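Local coordinates for protein serine acetyltransferase 1, putative (Entamoeba histolytica, PDB 7BW9) that probably transfers an acetyl group from acetyl-CoA to the hydroxyl of L-serine in cysteine biosynthesis and is seen here with cysteine bound, at residues Leu5-Ser9 / Val61-Ser66; Gln28-Lys32 / Ile124-Pro128; Lys43-Pro47 / Arg100-Lys104; Ile135-Ala139 / Leu154-Ile158. All blocks are in the same frame, centred on the assembly; numbering follows the deposited sequence.

In the fold
All four contacts lie in the helical domain that precedes the left-handed beta-helix, and all are largely buried. Interactions 1 and 4 are helix-helix packings without a hydrogen bond across them, and interaction 4, its centre about 8 Å from the centre of the chain, is the more central. Interactions 2 and 3 each use an arginine to hydrogen-bond a backbone carbonyl, that of P30 and that of L45. Interaction 3 sits between its neighbours: I44 packs on R64 and L65 of interaction 1, F46 on I124 of interaction 2, and L102 on R137 of interaction 4. Interaction 2 differs most by its place, since its arginine and lysine also bind a second subunit of the trimer.

Interaction 1. Residues Leu5-Ser9 / Val61-Ser66; sequences LQQTS and VLERLS
Between 5-9 and 61-66 the backbones come nearest at S9 and L62, whose CA atoms are 5.4 Å apart, and the two helical segments run at 122° with their axes 9.4 Å apart. This is helix-on-helix packing in the N-terminal helical domain of the serine acetyltransferase, well away from the beta-helix. L62 and L65 reach between the side chains of L5, T8 and S9. L62 swings CG anti to its backbone N (chi1 176°), which carries CD1 against L5, 3.9 Å from L5 CB, and also against the carbonyl oxygen of L5. L5 and L65 lie side by side, pointing opposite ways, CD2 of L65 lying 4.0 Å from CD2 of L5. The same CD2 of L65 meets T8 CG2 at 3.6 Å, the two side chains crossing nearly at right angles. Beyond the pair, F96 and L93 close in on L65. The other methyl of L5, CD1, rests 3.8 Å from S66 OG. No hydrogen bond spans the helices. The hydroxyls instead turn back on their own helices, S66 OG donating to L62 O, while S9 OG, pressed 3.3 Å from L62 CA, donates to L5 O at 2.8 Å, from the face of that carbonyl opposite to S9 N.

Interaction 2. Residues Gln28-Lys32 / Ile124-Pro128; sequences QFPEK and IRSYP
R125, on helix 120-126, crosses to the loop residues F29, P30 and K32 and is held on both faces and at one edge. From CB its chain runs out to CD, which sits over the face of the F29 ring, 4.0 Å from the ring centroid, a CH-pi contact. A bend at chi3 (55°) then lays the guanidinium only 11° from the plane of that ring. NE passes beside F29 CB and CD2, but its polar partners are E153 and Y79 of the second subunit. CZ is covered on one face by F29 CB; on the opposite face lies the aliphatic part of K32, whose CG is 3.4 Å from R125 NH2. At the tip, NH2 donates to P30 O at 2.9 Å, with the oxygen 26° out of the guanidinium plane, and NH1 adds a weak bond to the same oxygen at 3.1 Å; NH1 also binds F49 O. K32 NZ, 4.5 Å from R125 NH2, donates to N157 OD1 of the second subunit, with E153 of that subunit a longer, weak ion-pair partner, while a water links it weakly to S126 OG. A guanidinium held between F29 CB and the K32 chain, with the F29 ring over R125 CD, thus ties loop to helix at the subunit interface of a trimeric acyltransferase of the hexapeptide repeat family.

Interaction 3. Residues Lys43-Pro47 / Arg100-Lys104; sequences KILFP and RELVK
L45 and R100 lie alongside each other, their side chains pointing opposite ways where the end of helix 36-45 meets helix 96-113. L45 CD2 rests 3.7 Å from R100 CB, so the leucine covers the root of the arginine while the arginine's far end reaches back to the leucine's own backbone. R100 runs extended from CG to NE, with CG anti to its backbone N (chi1 -173°), and that straight chain brings NE to L45 O at 2.7 Å. The bond is fairly straight, 156° at the hydrogen, and the oxygen sits in the guanidinium plane. NH2 adds a weak bond to the same oxygen at 3.1 Å, so two N-H groups, one weakly, bond the carbonyl of the last helical residue, L45. NH2 also forms a salt bridge with D19, and NH1 hydrogen-bonds S15 OG. F46, the first residue to leave helical geometry, brings its ring across R100 obliquely, with the planes 49° apart and CD1 3.9 Å from R100 NH2. The rim of the ring faces V103 and K104: V103 CG1 lies in the ring plane, 3.7 Å from CE2, and K104 CG stands at the edge, 4.1 Å from CZ. On the other branch, V103 CG2 meets L45 CD1. K104 NZ goes to D19 in a salt bridge and, more weakly, to E101, so D19 bridges R100 and K104. An arginine hydrogen-bonded to the C-terminal carbonyl of a helix, with the next residue, F46, packed on the neighbouring helix, joins two helices of the N-terminal helical domain.

Interaction 4. Residues Ile135-Ala139 / Leu154-Ile158; sequences IQRVA and LMENI
The helical hairpin 128-144 / 148-162, which leads directly into the left-handed beta-helix, is zipped together here by I135, A139, L154, M155 and I158. The two short helical segments run antiparallel at 175°, with their axes 9.8 Å apart, and the contact is entirely apolar. I135 is the central side chain: CG2, anti to its backbone N, points at L154 CG, 3.6 Å away, and also touches M155 SD. Its other branch, CG1, meets I158 CG1 at 3.7 Å, so the isoleucine is gripped by residues a helical turn apart. I158 CG2 in turn lies 3.9 Å from I135 CG2. L154 CD2 rests against A139 CB and more distantly against V138 CG1. M155 is bent at chi2 and chi3, which folds its thioether back over the first helix. There CE lies beside Q136 CB and CG. Q136 NE2 donates to the backbone carbonyls of T170 and H167, in the coil of the beta-helix, while I166 flanks both Q136 and M155. L38 and I41 pack on I135, and F35 packs on I158. The small side chain of A139 lets the sulphur come in close, M155 SD lying 3.6 Å from A139 CB.

Interaction 1. Residues Leu5-Ser9 / Val61-Ser66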
loop_
_atom_site.group_PDB
_atom_site.type_symbol
_atom_site.label_atom_id
_atom_site.label_comp_id
_atom_site.label_asym_id
_atom_site.label_seq_id
_atom_site.Cartn_x
_atom_site.Cartn_y
_atom_site.Cartn_z
ATOM N N LEU A 5 -18.436 6.337 29.583
ATOM C CA LEU A 5 -18.002 7.301 28.571
ATOM C C LEU A 5 -17.613 8.632 29.202
ATOM O O LEU A 5 -16.646 9.273 28.772
ATOM C CB LEU A 5 -19.102 7.502 27.525
ATOM C CG LEU A 5 -19.191 6.437 26.428
ATOM C CD1 LEU A 5 -20.531 6.451 25.719
ATOM C CD2 LEU A 5 -18.070 6.633 25.415
ATOM N N GLN A 6 -18.347 9.064 30.233
ATOM C CA GLN A 6 -18.044 10.354 30.846
ATOM C C GLN A 6 -16.743 10.306 31.625
ATOM O O GLN A 6 -15.955 11.258 31.586
ATOM C CB GLN A 6 -19.188 10.795 31.752
ATOM C CG GLN A 6 -20.219 11.672 31.047
ATOM C CD GLN A 6 -21.578 11.577 31.700
ATOM O OE1 GLN A 6 -21.689 11.607 32.925
ATOM N NE2 GLN A 6 -22.621 11.441 30.887
ATOM N N GLN A 7 -16.495 9.219 32.351
ATOM C CA GLN A 7 -15.243 9.135 33.092
ATOM C C GLN A 7 -14.060 9.088 32.141
ATOM O O GLN A 7 -13.065 9.806 32.324
ATOM C CB GLN A 7 -15.228 7.914 34.006
ATOM C CG GLN A 7 -13.817 7.627 34.499
ATOM C CD GLN A 7 -13.725 6.457 35.438
ATOM O OE1 GLN A 7 -13.217 5.385 35.072
ATOM N NE2 GLN A 7 -14.232 6.637 36.653
ATOM N N THR A 8 -14.148 8.240 31.115
ATOM C CA THR A 8 -13.059 8.155 30.147
ATOM C C THR A 8 -12.826 9.510 29.488
ATOM O O THR A 8 -11.683 9.966 29.384
ATOM C CB THR A 8 -13.364 7.065 29.117
ATOM O OG1 THR A 8 -13.623 5.828 29.796
ATOM C CG2 THR A 8 -12.189 6.868 28.174
ATOM N N SER A 9 -13.905 10.204 29.115
ATOM C CA SER A 9 -13.773 11.549 28.566
ATOM C C SER A 9 -13.019 12.455 29.536
ATOM O O SER A 9 -12.069 13.149 29.150
ATOM C CB SER A 9 -15.159 12.124 28.251
ATOM O OG SER A 9 -15.771 11.448 27.168
ATOM N N VAL A 61 -14.839 16.047 23.231
ATOM C CA VAL A 61 -14.175 14.772 23.505
ATOM C C VAL A 61 -15.209 13.673 23.702
ATOM O O VAL A 61 -15.076 12.558 23.169
ATOM C CB VAL A 61 -13.255 14.914 24.735
ATOM C CG1 VAL A 61 -12.666 13.548 25.158
ATOM C CG2 VAL A 61 -12.162 15.955 24.473
ATOM N N LEU A 62 -16.267 13.977 24.460
ATOM C CA LEU A 62 -17.296 12.982 24.732
ATOM C C LEU A 62 -18.057 12.618 23.467
ATOM O O LEU A 62 -18.416 11.451 23.267
ATOM C CB LEU A 62 -18.251 13.498 25.806
ATOM C CG LEU A 62 -19.452 12.617 26.153
ATOM C CD1 LEU A 62 -19.010 11.317 26.809
ATOM C CD2 LEU A 62 -20.455 13.386 27.040
ATOM N N GLU A 63 -18.321 13.602 22.602
ATOM C CA GLU A 63 -18.968 13.302 21.325
ATOM C C GLU A 63 -18.109 12.359 20.491
ATOM O O GLU A 63 -18.600 11.365 19.949
ATOM C CB GLU A 63 -19.231 14.589 20.535
ATOM C CG GLU A 63 -20.425 15.407 21.000
ATOM C CD GLU A 63 -20.413 16.821 20.422
ATOM O OE1 GLU A 63 -19.706 17.034 19.406
ATOM O OE2 GLU A 63 -21.106 17.714 20.975
ATOM N N ARG A 64 -16.825 12.679 20.351
ATOM C CA ARG A 64 -15.962 11.856 19.509
ATOM C C ARG A 64 -15.806 10.462 20.093
ATOM O O ARG A 64 -15.869 9.465 19.362
ATOM C CB ARG A 64 -14.613 12.541 19.334
ATOM C CG ARG A 64 -14.774 13.889 18.663
ATOM C CD ARG A 64 -13.480 14.491 18.216
ATOM N NE ARG A 64 -12.772 15.100 19.323
ATOM C CZ ARG A 64 -12.763 16.406 19.561
ATOM N NH1 ARG A 64 -13.424 17.227 18.759
ATOM N NH2 ARG A 64 -12.089 16.888 20.593
ATOM N N LEU A 65 -15.641 10.370 21.417
ATOM C CA LEU A 65 -15.512 9.066 22.054
ATOM C C LEU A 65 -16.766 8.231 21.837
ATOM O O LEU A 65 -16.684 7.044 21.484
ATOM C CB LEU A 65 -15.233 9.245 23.544
ATOM C CG LEU A 65 -14.565 8.066 24.247
ATOM C CD1 LEU A 65 -13.173 7.800 23.659
ATOM C CD2 LEU A 65 -14.504 8.304 25.761
ATOM N N SER A 66 -17.942 8.845 22.042
ATOM C CA SER A 66 -19.214 8.144 21.894
ATOM C C SER A 66 -19.420 7.657 20.471
ATOM O O SER A 66 -19.880 6.527 20.260
ATOM C CB SER A 66 -20.383 9.052 22.289
ATOM O OG SER A 66 -20.216 9.585 23.590
#

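Interaction 2. Residues Gln28-Lys32 / Ile124-Pro128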
loop_
_atom_site.group_PDB
_atom_site.type_symbol
_atom_site.label_atom_id
_atom_site.label_comp_id
_atom_site.label_asym_id
_atom_site.label_seq_id
_atom_site.Cartn_x
_atom_site.Cartn_y
_atom_site.Cartn_z
ATOM N N GLN A 28 -3.379 25.507 14.229
ATOM C CA GLN A 28 -4.568 24.965 13.577
ATOM C C GLN A 28 -4.117 24.284 12.285
ATOM O O GLN A 28 -3.844 24.958 11.288
ATOM C CB GLN A 28 -5.589 26.076 13.316
ATOM C CG GLN A 28 -6.799 25.660 12.498
ATOM C CD GLN A 28 -7.749 24.782 13.284
ATOM O OE1 GLN A 28 -8.623 25.273 14.000
ATOM N NE2 GLN A 28 -7.577 23.469 13.159
ATOM N N PHE A 29 -4.020 22.907 12.306
ATOM C CA PHE A 29 -3.584 22.213 11.099
ATOM C C PHE A 29 -4.773 21.890 10.210
ATOM O O PHE A 29 -5.896 21.754 10.695
ATOM C CB PHE A 29 -2.860 20.911 11.453
ATOM C CG PHE A 29 -1.676 21.099 12.345
ATOM C CD1 PHE A 29 -1.825 21.129 13.726
ATOM C CD2 PHE A 29 -0.401 21.225 11.803
ATOM C CE1 PHE A 29 -0.719 21.297 14.554
ATOM C CE2 PHE A 29 0.705 21.390 12.618
ATOM C CZ PHE A 29 0.546 21.429 14.000
ATOM N N PRO A 30 -4.559 21.755 8.906
ATOM C CA PRO A 30 -5.637 21.274 8.037
ATOM C C PRO A 30 -6.125 19.902 8.482
ATOM O O PRO A 30 -5.370 19.088 9.025
ATOM C CB PRO A 30 -4.981 21.211 6.651
ATOM C CG PRO A 30 -3.815 22.153 6.740
ATOM C CD PRO A 30 -3.329 22.059 8.155
ATOM N N GLU A 31 -7.412 19.664 8.251
ATOM C CA GLU A 31 -8.031 18.397 8.604
ATOM C C GLU A 31 -7.415 17.255 7.795
ATOM O O GLU A 31 -7.065 17.422 6.623
ATOM C CB GLU A 31 -9.534 18.482 8.348
ATOM C CG GLU A 31 -10.363 17.457 9.089
ATOM C CD GLU A 31 -11.699 17.196 8.406
ATOM O OE1 GLU A 31 -11.835 17.515 7.199
ATOM O OE2 GLU A 31 -12.609 16.669 9.082
ATOM N N LYS A 32 -7.280 16.089 8.422
ATOM C CA LYS A 32 -6.766 14.901 7.753
ATOM C C LYS A 32 -7.878 13.866 7.652
ATOM O O LYS A 32 -8.448 13.465 8.668
ATOM C CB LYS A 32 -5.563 14.330 8.499
ATOM C CG LYS A 32 -4.238 14.916 8.051
ATOM C CD LYS A 32 -3.130 13.878 8.147
ATOM C CE LYS A 32 -1.953 14.234 7.238
ATOM N NZ LYS A 32 -2.365 14.437 5.804
ATOM N N ILE A 124 3.264 12.760 14.606
ATOM C CA ILE A 124 1.885 12.494 14.987
ATOM C C ILE A 124 0.973 12.568 13.772
ATOM O O ILE A 124 0.052 11.761 13.616
ATOM C CB ILE A 124 1.445 13.479 16.081
ATOM C CG1 ILE A 124 2.161 13.169 17.398
ATOM C CG2 ILE A 124 -0.073 13.438 16.242
ATOM C CD1 ILE A 124 1.878 14.190 18.505
ATOM N N ARG A 125 1.220 13.524 12.887
ATOM C CA ARG A 125 0.270 13.750 11.808
ATOM C C ARG A 125 0.502 12.817 10.632
ATOM O O ARG A 125 -0.442 12.504 9.898
ATOM C CB ARG A 125 0.345 15.208 11.360
ATOM C CG ARG A 125 -0.518 16.108 12.253
ATOM C CD ARG A 125 -0.639 17.528 11.756
ATOM N NE ARG A 125 -1.128 17.643 10.392
ATOM C CZ ARG A 125 -2.414 17.686 10.031
ATOM N NH1 ARG A 125 -3.386 17.578 10.928
ATOM N NH2 ARG A 125 -2.729 17.832 8.753
ATOM N N SER A 126 1.733 12.355 10.447
ATOM C CA SER A 126 2.122 11.777 9.170
ATOM C C SER A 126 2.822 10.422 9.224
ATOM O O SER A 126 2.940 9.792 8.172
ATOM C CB SER A 126 3.025 12.754 8.408
ATOM O OG SER A 126 2.324 13.955 8.141
ATOM N N TYR A 127 3.287 9.944 10.373
ATOM C CA TYR A 127 4.060 8.688 10.353
ATOM C C TYR A 127 3.129 7.480 10.287
ATOM O O TYR A 127 2.369 7.244 11.235
ATOM C CB TYR A 127 4.981 8.590 11.558
ATOM C CG TYR A 127 6.361 9.143 11.262
ATOM C CD1 TYR A 127 6.515 10.302 10.516
ATOM C CD2 TYR A 127 7.504 8.494 11.701
ATOM C CE1 TYR A 127 7.773 10.820 10.229
ATOM C CE2 TYR A 127 8.782 8.999 11.422
ATOM C CZ TYR A 127 8.907 10.162 10.684
ATOM O OH TYR A 127 10.169 10.661 10.395
ATOM N N PRO A 128 3.171 6.678 9.212
ATOM C CA PRO A 128 2.260 5.519 9.132
ATOM C C PRO A 128 2.491 4.490 10.221
ATOM O O PRO A 128 1.550 3.767 10.573
ATOM C CB PRO A 128 2.544 4.925 7.745
ATOM C CG PRO A 128 3.936 5.393 7.411
ATOM C CD PRO A 128 4.066 6.767 8.046
HETATM O O HOH W 1 0.460 12.868 5.540
#

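Interaction 3. Residues Lys43-Pro47 / Arg100-Lys104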
loop_
_atom_site.group_PDB
_atom_site.type_symbol
_atom_site.label_atom_id
_atom_site.label_comp_id
_atom_site.label_asym_id
_atom_site.label_seq_id
_atom_site.Cartn_x
_atom_site.Cartn_y
_atom_site.Cartn_z
ATOM N N LYS A 43 -8.177 12.270 16.586
ATOM C CA LYS A 43 -8.719 13.422 17.299
ATOM C C LYS A 43 -8.847 13.133 18.790
ATOM O O LYS A 43 -8.637 14.025 19.622
ATOM C CB LYS A 43 -10.084 13.816 16.721
ATOM C CG LYS A 43 -10.063 14.188 15.250
ATOM C CD LYS A 43 -11.440 14.642 14.757
ATOM C CE LYS A 43 -11.398 15.003 13.275
ATOM N NZ LYS A 43 -12.554 15.847 12.848
ATOM N N ILE A 44 -9.201 11.898 19.153
ATOM C CA ILE A 44 -9.313 11.570 20.575
ATOM C C ILE A 44 -7.942 11.598 21.250
ATOM O O ILE A 44 -7.793 12.127 22.358
ATOM C CB ILE A 44 -9.997 10.206 20.768
ATOM C CG1 ILE A 44 -11.478 10.280 20.375
ATOM C CG2 ILE A 44 -9.852 9.762 22.215
ATOM C CD1 ILE A 44 -12.102 8.924 20.049
ATOM N N LEU A 45 -6.916 11.037 20.605
ATOM C CA LEU A 45 -5.631 10.926 21.297
ATOM C C LEU A 45 -4.808 12.213 21.246
ATOM O O LEU A 45 -4.020 12.471 22.160
ATOM C CB LEU A 45 -4.808 9.783 20.713
ATOM C CG LEU A 45 -5.402 8.378 20.783
ATOM C CD1 LEU A 45 -4.514 7.462 19.983
ATOM C CD2 LEU A 45 -5.514 7.906 22.210
ATOM N N PHE A 46 -4.936 13.017 20.197
ATOM C CA PHE A 46 -4.148 14.241 20.062
ATOM C C PHE A 46 -4.982 15.347 19.447
ATOM O O PHE A 46 -4.737 15.769 18.313
ATOM C CB PHE A 46 -2.899 13.991 19.224
ATOM C CG PHE A 46 -2.012 12.966 19.790
ATOM C CD1 PHE A 46 -1.175 13.277 20.845
ATOM C CD2 PHE A 46 -2.013 11.676 19.277
ATOM C CE1 PHE A 46 -0.337 12.320 21.380
ATOM C CE2 PHE A 46 -1.182 10.710 19.812
ATOM C CZ PHE A 46 -0.346 11.035 20.872
ATOM N N PRO A 47 -5.969 15.862 20.186
ATOM C CA PRO A 47 -6.794 16.949 19.630
ATOM C C PRO A 47 -5.982 18.101 19.065
ATOM O O PRO A 47 -6.352 18.655 18.023
ATOM C CB PRO A 47 -7.657 17.383 20.826
ATOM C CG PRO A 47 -7.071 16.674 22.045
ATOM C CD PRO A 47 -6.451 15.423 21.506
ATOM N N ARG A 100 -3.398 5.702 25.151
ATOM C CA ARG A 100 -2.821 7.000 24.821
ATOM C C ARG A 100 -1.369 7.105 25.289
ATOM O O ARG A 100 -0.505 7.600 24.552
ATOM C CB ARG A 100 -3.663 8.128 25.421
ATOM C CG ARG A 100 -3.198 9.493 24.976
ATOM C CD ARG A 100 -4.090 10.659 25.493
ATOM N NE ARG A 100 -3.681 11.863 24.794
ATOM C CZ ARG A 100 -2.842 12.776 25.271
ATOM N NH1 ARG A 100 -2.348 12.680 26.500
ATOM N NH2 ARG A 100 -2.517 13.805 24.508
ATOM N N GLU A 101 -1.089 6.668 26.524
ATOM C CA GLU A 101 0.270 6.743 27.049
ATOM C C GLU A 101 1.217 5.863 26.245
ATOM O O GLU A 101 2.384 6.221 26.042
ATOM C CB GLU A 101 0.304 6.340 28.528
ATOM C CG GLU A 101 -0.524 7.228 29.448
ATOM C CD GLU A 101 -0.372 8.715 29.130
ATOM O OE1 GLU A 101 0.742 9.265 29.329
ATOM O OE2 GLU A 101 -1.362 9.333 28.662
ATOM N N LEU A 102 0.726 4.705 25.782
ATOM C CA LEU A 102 1.533 3.822 24.935
ATOM C C LEU A 102 1.828 4.453 23.574
ATOM O O LEU A 102 2.964 4.385 23.079
ATOM C CB LEU A 102 0.824 2.473 24.761
ATOM C CG LEU A 102 0.865 1.506 25.958
ATOM C CD1 LEU A 102 0.010 0.273 25.698
ATOM C CD2 LEU A 102 2.295 1.101 26.323
ATOM N N VAL A 103 0.821 5.075 22.952
ATOM C CA VAL A 103 1.036 5.719 21.661
ATOM C C VAL A 103 2.052 6.849 21.796
ATOM O O VAL A 103 2.937 7.020 20.940
ATOM C CB VAL A 103 -0.310 6.206 21.087
ATOM C CG1 VAL A 103 -0.090 7.153 19.919
ATOM C CG2 VAL A 103 -1.167 4.994 20.663
ATOM N N LYS A 104 1.971 7.610 22.894
ATOM C CA LYS A 104 2.950 8.666 23.146
ATOM C C LYS A 104 4.368 8.108 23.180
ATOM O O LYS A 104 5.303 8.734 22.668
ATOM C CB LYS A 104 2.645 9.377 24.466
ATOM C CG LYS A 104 1.406 10.260 24.455
ATOM C CD LYS A 104 1.073 10.699 25.886
ATOM C CE LYS A 104 2.029 11.774 26.369
ATOM N NZ LYS A 104 1.757 12.148 27.789
#

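Interaction 4. Residues Ile135-Ala139 / Leu154-Ile158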
loop_
_atom_site.group_PDB
_atom_site.type_symbol
_atom_site.label_atom_id
_atom_site.label_comp_id
_atom_site.label_asym_id
_atom_site.label_seq_id
_atom_site.Cartn_x
_atom_site.Cartn_y
_atom_site.Cartn_z
ATOM N N ILE A 135 -4.269 2.245 15.765
ATOM C CA ILE A 135 -5.312 1.266 15.474
ATOM C C ILE A 135 -5.031 -0.061 16.177
ATOM O O ILE A 135 -5.945 -0.677 16.748
ATOM C CB ILE A 135 -5.451 1.078 13.957
ATOM C CG1 ILE A 135 -5.706 2.424 13.292
ATOM C CG2 ILE A 135 -6.577 0.095 13.629
ATOM C CD1 ILE A 135 -7.039 3.092 13.711
ATOM N N GLN A 136 -3.772 -0.534 16.142
ATOM C CA GLN A 136 -3.479 -1.880 16.642
ATOM C C GLN A 136 -3.732 -1.990 18.138
ATOM O O GLN A 136 -4.280 -2.994 18.606
ATOM C CB GLN A 136 -2.033 -2.279 16.332
ATOM C CG GLN A 136 -1.811 -3.830 16.296
ATOM C CD GLN A 136 -1.580 -4.437 17.670
ATOM O OE1 GLN A 136 -1.144 -3.745 18.585
ATOM N NE2 GLN A 136 -1.905 -5.721 17.829
ATOM N N ARG A 137 -3.327 -0.976 18.906
ATOM C CA ARG A 137 -3.537 -1.029 20.347
ATOM C C ARG A 137 -5.024 -0.993 20.698
ATOM O O ARG A 137 -5.439 -1.613 21.685
ATOM C CB ARG A 137 -2.754 0.106 21.010
ATOM C CG ARG A 137 -1.244 -0.038 20.730
ATOM C CD ARG A 137 -0.393 0.659 21.753
ATOM N NE ARG A 137 1.036 0.661 21.433
ATOM C CZ ARG A 137 1.868 -0.357 21.680
ATOM N NH1 ARG A 137 1.413 -1.476 22.228
ATOM N NH2 ARG A 137 3.159 -0.246 21.385
ATOM N N VAL A 138 -5.845 -0.317 19.887
ATOM C CA VAL A 138 -7.290 -0.409 20.064
ATOM C C VAL A 138 -7.775 -1.803 19.704
ATOM O O VAL A 138 -8.455 -2.465 20.497
ATOM C CB VAL A 138 -8.010 0.659 19.221
ATOM C CG1 VAL A 138 -9.477 0.314 19.103
ATOM C CG2 VAL A 138 -7.794 2.040 19.820
ATOM N N ALA A 139 -7.425 -2.265 18.498
ATOM C CA ALA A 139 -7.924 -3.546 18.001
ATOM C C ALA A 139 -7.551 -4.686 18.929
ATOM O O ALA A 139 -8.322 -5.636 19.094
ATOM C CB ALA A 139 -7.361 -3.828 16.603
ATOM N N LEU A 154 -10.937 -4.149 11.281
ATOM C CA LEU A 154 -10.304 -2.887 11.655
ATOM C C LEU A 154 -8.837 -2.854 11.239
ATOM O O LEU A 154 -8.376 -1.891 10.610
ATOM C CB LEU A 154 -10.450 -2.675 13.159
ATOM C CG LEU A 154 -9.834 -1.420 13.741
ATOM C CD1 LEU A 154 -10.418 -0.188 13.044
ATOM C CD2 LEU A 154 -10.130 -1.405 15.256
ATOM N N MET A 155 -8.083 -3.912 11.557
ATOM C CA MET A 155 -6.686 -3.938 11.138
ATOM C C MET A 155 -6.542 -3.942 9.617
ATOM O O MET A 155 -5.583 -3.359 9.091
ATOM C CB MET A 155 -5.962 -5.144 11.738
ATOM C CG MET A 155 -5.701 -5.023 13.242
ATOM S SD MET A 155 -5.166 -3.390 13.768
ATOM C CE MET A 155 -3.561 -3.214 13.005
ATOM N N GLU A 156 -7.465 -4.590 8.887
ATOM C CA GLU A 156 -7.345 -4.572 7.427
ATOM C C GLU A 156 -7.631 -3.184 6.862
ATOM O O GLU A 156 -7.052 -2.806 5.836
ATOM C CB GLU A 156 -8.267 -5.608 6.778
ATOM C CG GLU A 156 -7.810 -7.071 6.978
ATOM C CD GLU A 156 -6.380 -7.352 6.501
ATOM O OE1 GLU A 156 -5.917 -6.701 5.532
ATOM O OE2 GLU A 156 -5.724 -8.251 7.080
ATOM N N ASN A 157 -8.493 -2.406 7.522
ATOM C CA ASN A 157 -8.703 -1.018 7.102
ATOM C C ASN A 157 -7.398 -0.229 7.140
ATOM O O ASN A 157 -7.058 0.479 6.186
ATOM C CB ASN A 157 -9.742 -0.327 7.996
ATOM C CG ASN A 157 -11.163 -0.752 7.690
ATOM O OD1 ASN A 157 -11.441 -1.324 6.638
ATOM N ND2 ASN A 157 -12.078 -0.460 8.612
ATOM N N ILE A 158 -6.666 -0.315 8.255
ATOM C CA ILE A 158 -5.438 0.470 8.388
ATOM C C ILE A 158 -4.340 -0.119 7.492
ATOM O O ILE A 158 -3.500 0.624 6.961
ATOM C CB ILE A 158 -5.026 0.574 9.879
ATOM C CG1 ILE A 158 -3.957 1.652 10.091
ATOM C CG2 ILE A 158 -4.519 -0.763 10.446
ATOM C CD1 ILE A 158 -4.336 2.998 9.559
#